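Urocanate hydratase (PDB 7NED) catalyses the hydration of thiourocanate in bacterial ergothioneine breakdown, with NAD+ as cofactor, and probably also acts on urocanate. Local coordinates at residues A[160-165]-A[181-186]. Residues are numbered along the deposited sequence; the frame is centred on the assembly and turned at random.
Sequences ILTAGL and AAILCV. With NAD (nicotinamide-adenine-dinucleotide), chain C.
Ile160 straddles two residues of the neighbouring strand: its CG2 lies 3.8 Å from CD1 of Ile183, while its CD1 presses to 3.3 Å from CB of Ala181, an unusually close carbon-carbon approach. With CG1 anti to the carbonyl carbon (chi1 -58°), the longer branch is laid against the methyl of Ala181. An alanine in place of Ile160 would probably open a gap beside Ala181 and leave the CD1 end of Ile183 less firmly packed. The same face continues through CG2 of Thr162, 3.7 Å from SG of Cys185, whose CB meets CD2 of Leu165. On the other face Leu161 and Leu184 lie side by side, and CD1 of Leu161 also reaches CG2 of Val186. Between these layers, parallel-strand hydrogen bonds run from Ile160 N to Ala182 O (2.9 Å) through to Gly164 N and Val186 O (2.8 Å). Thr162 OG1 is hydrogen-bonded to OE1 of Gln172 on helix 172-178, within the right-handed beta-alpha-beta crossover of this Rossmann-like domain. At the carboxyl ends of the strands, Gly164 CA lies 3.7 Å from NAD O4B and Val186 O 3.8 Å from NAD C2A. Apolar packing on either face and a continuous backbone ladder thus join two strands whose carboxyl ends lie beside the adenosine half of the cofactor, as in other Rossmann-like domains.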
loop_
_atom_site.group_PDB
_atom_site.type_symbol
_atom_site.label_atom_id
_atom_site.label_comp_id
_atom_site.label_asym_id
_atom_site.label_seq_id
_atom_site.Cartn_x
_atom_site.Cartn_y
_atom_site.Cartn_z
ATOM N N ILE A 160 17.250 -13.664 32.365
ATOM C CA ILE A 160 16.459 -13.557 31.146
ATOM C C ILE A 160 16.463 -14.920 30.475
ATOM O O ILE A 160 17.515 -15.554 30.323
ATOM C CB ILE A 160 17.024 -12.486 30.197
ATOM C CG1 ILE A 160 17.085 -11.120 30.884
ATOM C CG2 ILE A 160 16.144 -12.400 28.893
ATOM C CD1 ILE A 160 17.857 -10.120 30.060
ATOM N N LEU A 161 15.294 -15.383 30.087
ATOM C CA LEU A 161 15.177 -16.588 29.298
ATOM C C LEU A 161 14.645 -16.189 27.938
ATOM O O LEU A 161 13.648 -15.484 27.867
ATOM C CB LEU A 161 14.224 -17.576 29.950
ATOM C CG LEU A 161 13.834 -18.777 29.091
ATOM C CD1 LEU A 161 15.015 -19.736 28.924
ATOM C CD2 LEU A 161 12.606 -19.464 29.714
ATOM N N THR A 162 15.279 -16.673 26.876
ATOM C CA THR A 162 14.704 -16.448 25.554
ATOM C C THR A 162 15.055 -17.629 24.661
ATOM O O THR A 162 15.664 -18.609 25.105
ATOM C CB THR A 162 15.179 -15.115 24.966
ATOM O OG1 THR A 162 14.473 -14.865 23.738
ATOM C CG2 THR A 162 16.672 -15.140 24.691
ATOM N N ALA A 163 14.707 -17.518 23.374
ATOM C CA ALA A 163 15.033 -18.585 22.444
ATOM C C ALA A 163 15.277 -17.974 21.070
ATOM O O ALA A 163 14.803 -16.873 20.767
ATOM C CB ALA A 163 13.900 -19.618 22.368
ATOM N N GLY A 164 16.010 -18.715 20.239
ATOM C CA GLY A 164 16.265 -18.296 18.888
ATOM C C GLY A 164 17.565 -17.533 18.747
ATOM O O GLY A 164 17.692 -16.421 19.254
ATOM N N LEU A 165 18.531 -18.121 18.052
ATOM C CA LEU A 165 19.788 -17.436 17.787
ATOM C C LEU A 165 20.033 -17.308 16.284
ATOM O O LEU A 165 21.142 -17.601 15.809
ATOM C CB LEU A 165 20.948 -18.178 18.431
ATOM C CG LEU A 165 20.937 -18.214 19.968
ATOM C CD1 LEU A 165 22.119 -19.060 20.492
ATOM C CD2 LEU A 165 21.023 -16.768 20.500
ATOM N N ALA A 181 22.756 -8.664 32.409
ATOM C CA ALA A 181 21.858 -9.758 32.754
ATOM C C ALA A 181 22.554 -11.098 32.599
ATOM O O ALA A 181 23.590 -11.220 31.947
ATOM C CB ALA A 181 20.599 -9.750 31.855
ATOM N N ALA A 182 21.968 -12.110 33.216
ATOM C CA ALA A 182 22.351 -13.498 32.956
ATOM C C ALA A 182 21.290 -14.044 32.007
ATOM O O ALA A 182 20.126 -14.182 32.387
ATOM C CB ALA A 182 22.402 -14.306 34.250
ATOM N N ILE A 183 21.674 -14.342 30.775
ATOM C CA ILE A 183 20.684 -14.632 29.738
ATOM C C ILE A 183 20.926 -16.043 29.196
ATOM O O ILE A 183 22.035 -16.383 28.780
ATOM C CB ILE A 183 20.712 -13.572 28.614
ATOM C CG1 ILE A 183 19.560 -13.827 27.604
ATOM C CG2 ILE A 183 22.082 -13.478 27.948
ATOM C CD1 ILE A 183 19.231 -12.597 26.664
ATOM N N LEU A 184 19.872 -16.854 29.213
ATOM C CA LEU A 184 19.857 -18.194 28.637
ATOM C C LEU A 184 19.087 -18.171 27.312
ATOM O O LEU A 184 17.910 -17.810 27.287
ATOM C CB LEU A 184 19.189 -19.165 29.610
ATOM C CG LEU A 184 19.106 -20.629 29.187
ATOM C CD1 LEU A 184 20.505 -21.160 28.793
ATOM C CD2 LEU A 184 18.442 -21.469 30.291
ATOM N N CYS A 185 19.739 -18.584 26.225
ATOM C CA CYS A 185 19.120 -18.595 24.897
ATOM C C CYS A 185 18.988 -20.025 24.403
ATOM O O CYS A 185 20.002 -20.696 24.159
ATOM C CB CYS A 185 19.952 -17.782 23.920
ATOM S SG CYS A 185 20.255 -16.100 24.514
ATOM N N VAL A 186 17.747 -20.499 24.279
ATOM C CA VAL A 186 17.472 -21.838 23.770
ATOM C C VAL A 186 17.440 -21.781 22.252
ATOM O O VAL A 186 16.719 -20.958 21.667
ATOM C CB VAL A 186 16.136 -22.381 24.311
ATOM C CG1 VAL A 186 15.926 -23.820 23.857
ATOM C CG2 VAL A 186 16.046 -22.259 25.817
HETATM P PA NAD C . 15.822 -16.849 11.859
HETATM O O1A NAD C . 14.828 -17.827 11.238
HETATM O O2A NAD C . 17.141 -16.487 11.306
HETATM O O5B NAD C . 16.261 -17.662 13.280
HETATM C C5B NAD C . 15.218 -18.263 13.936
HETATM C C4B NAD C . 15.937 -19.196 15.016
HETATM O O4B NAD C . 15.029 -19.939 15.780
HETATM C C3B NAD C . 16.756 -20.196 14.137
HETATM O O3B NAD C . 18.051 -20.246 14.573
HETATM C C2B NAD C . 16.025 -21.549 14.398
HETATM O O2B NAD C . 16.886 -22.624 14.492
HETATM C C1B NAD C . 15.532 -21.289 15.818
HETATM N N9A NAD C . 14.365 -22.080 16.212
HETATM C C8A NAD C . 13.252 -22.452 15.466
HETATM N N7A NAD C . 12.392 -23.170 16.144
HETATM C C5A NAD C . 12.941 -23.263 17.415
HETATM C C6A NAD C . 12.515 -23.908 18.598
HETATM N N6A NAD C . 11.344 -24.581 18.651
HETATM N N1A NAD C . 13.277 -23.833 19.725
HETATM C C2A NAD C . 14.453 -23.168 19.601
HETATM N N3A NAD C . 14.985 -22.515 18.555
HETATM C C4A NAD C . 14.193 -22.590 17.465
HETATM O O3 NAD C . 14.819 -15.732 12.307
HETATM P PN NAD C . 15.368 -14.310 12.778
HETATM O O1N NAD C . 15.822 -13.290 11.775
HETATM O O2N NAD C . 16.130 -14.526 14.068
HETATM O O5D NAD C . 13.958 -13.522 13.378
HETATM C C5D NAD C . 13.280 -14.267 14.404
HETATM C C4D NAD C . 11.990 -13.568 14.733
HETATM O O4D NAD C . 12.198 -12.184 14.948
HETATM C C3D NAD C . 11.166 -13.654 13.345
HETATM O O3D NAD C . 9.797 -13.963 13.580
HETATM C C2D NAD C . 11.270 -12.199 12.758
HETATM O O2D NAD C . 10.162 -11.743 12.095
HETATM C C1D NAD C . 11.171 -11.589 14.192
HETATM N N1N NAD C . 11.272 -10.129 14.324
HETATM C C2N NAD C . 10.146 -9.508 13.819
HETATM C C3N NAD C . 9.991 -8.134 13.901
HETATM C C7N NAD C . 8.732 -7.543 13.251
HETATM O O7N NAD C . 8.215 -6.480 13.593
HETATM N N7N NAD C . 8.200 -8.226 12.171
HETATM C C4N NAD C . 11.016 -7.421 14.538
HETATM C C5N NAD C . 12.126 -8.093 15.049
HETATM C C6N NAD C . 12.245 -9.490 14.954
#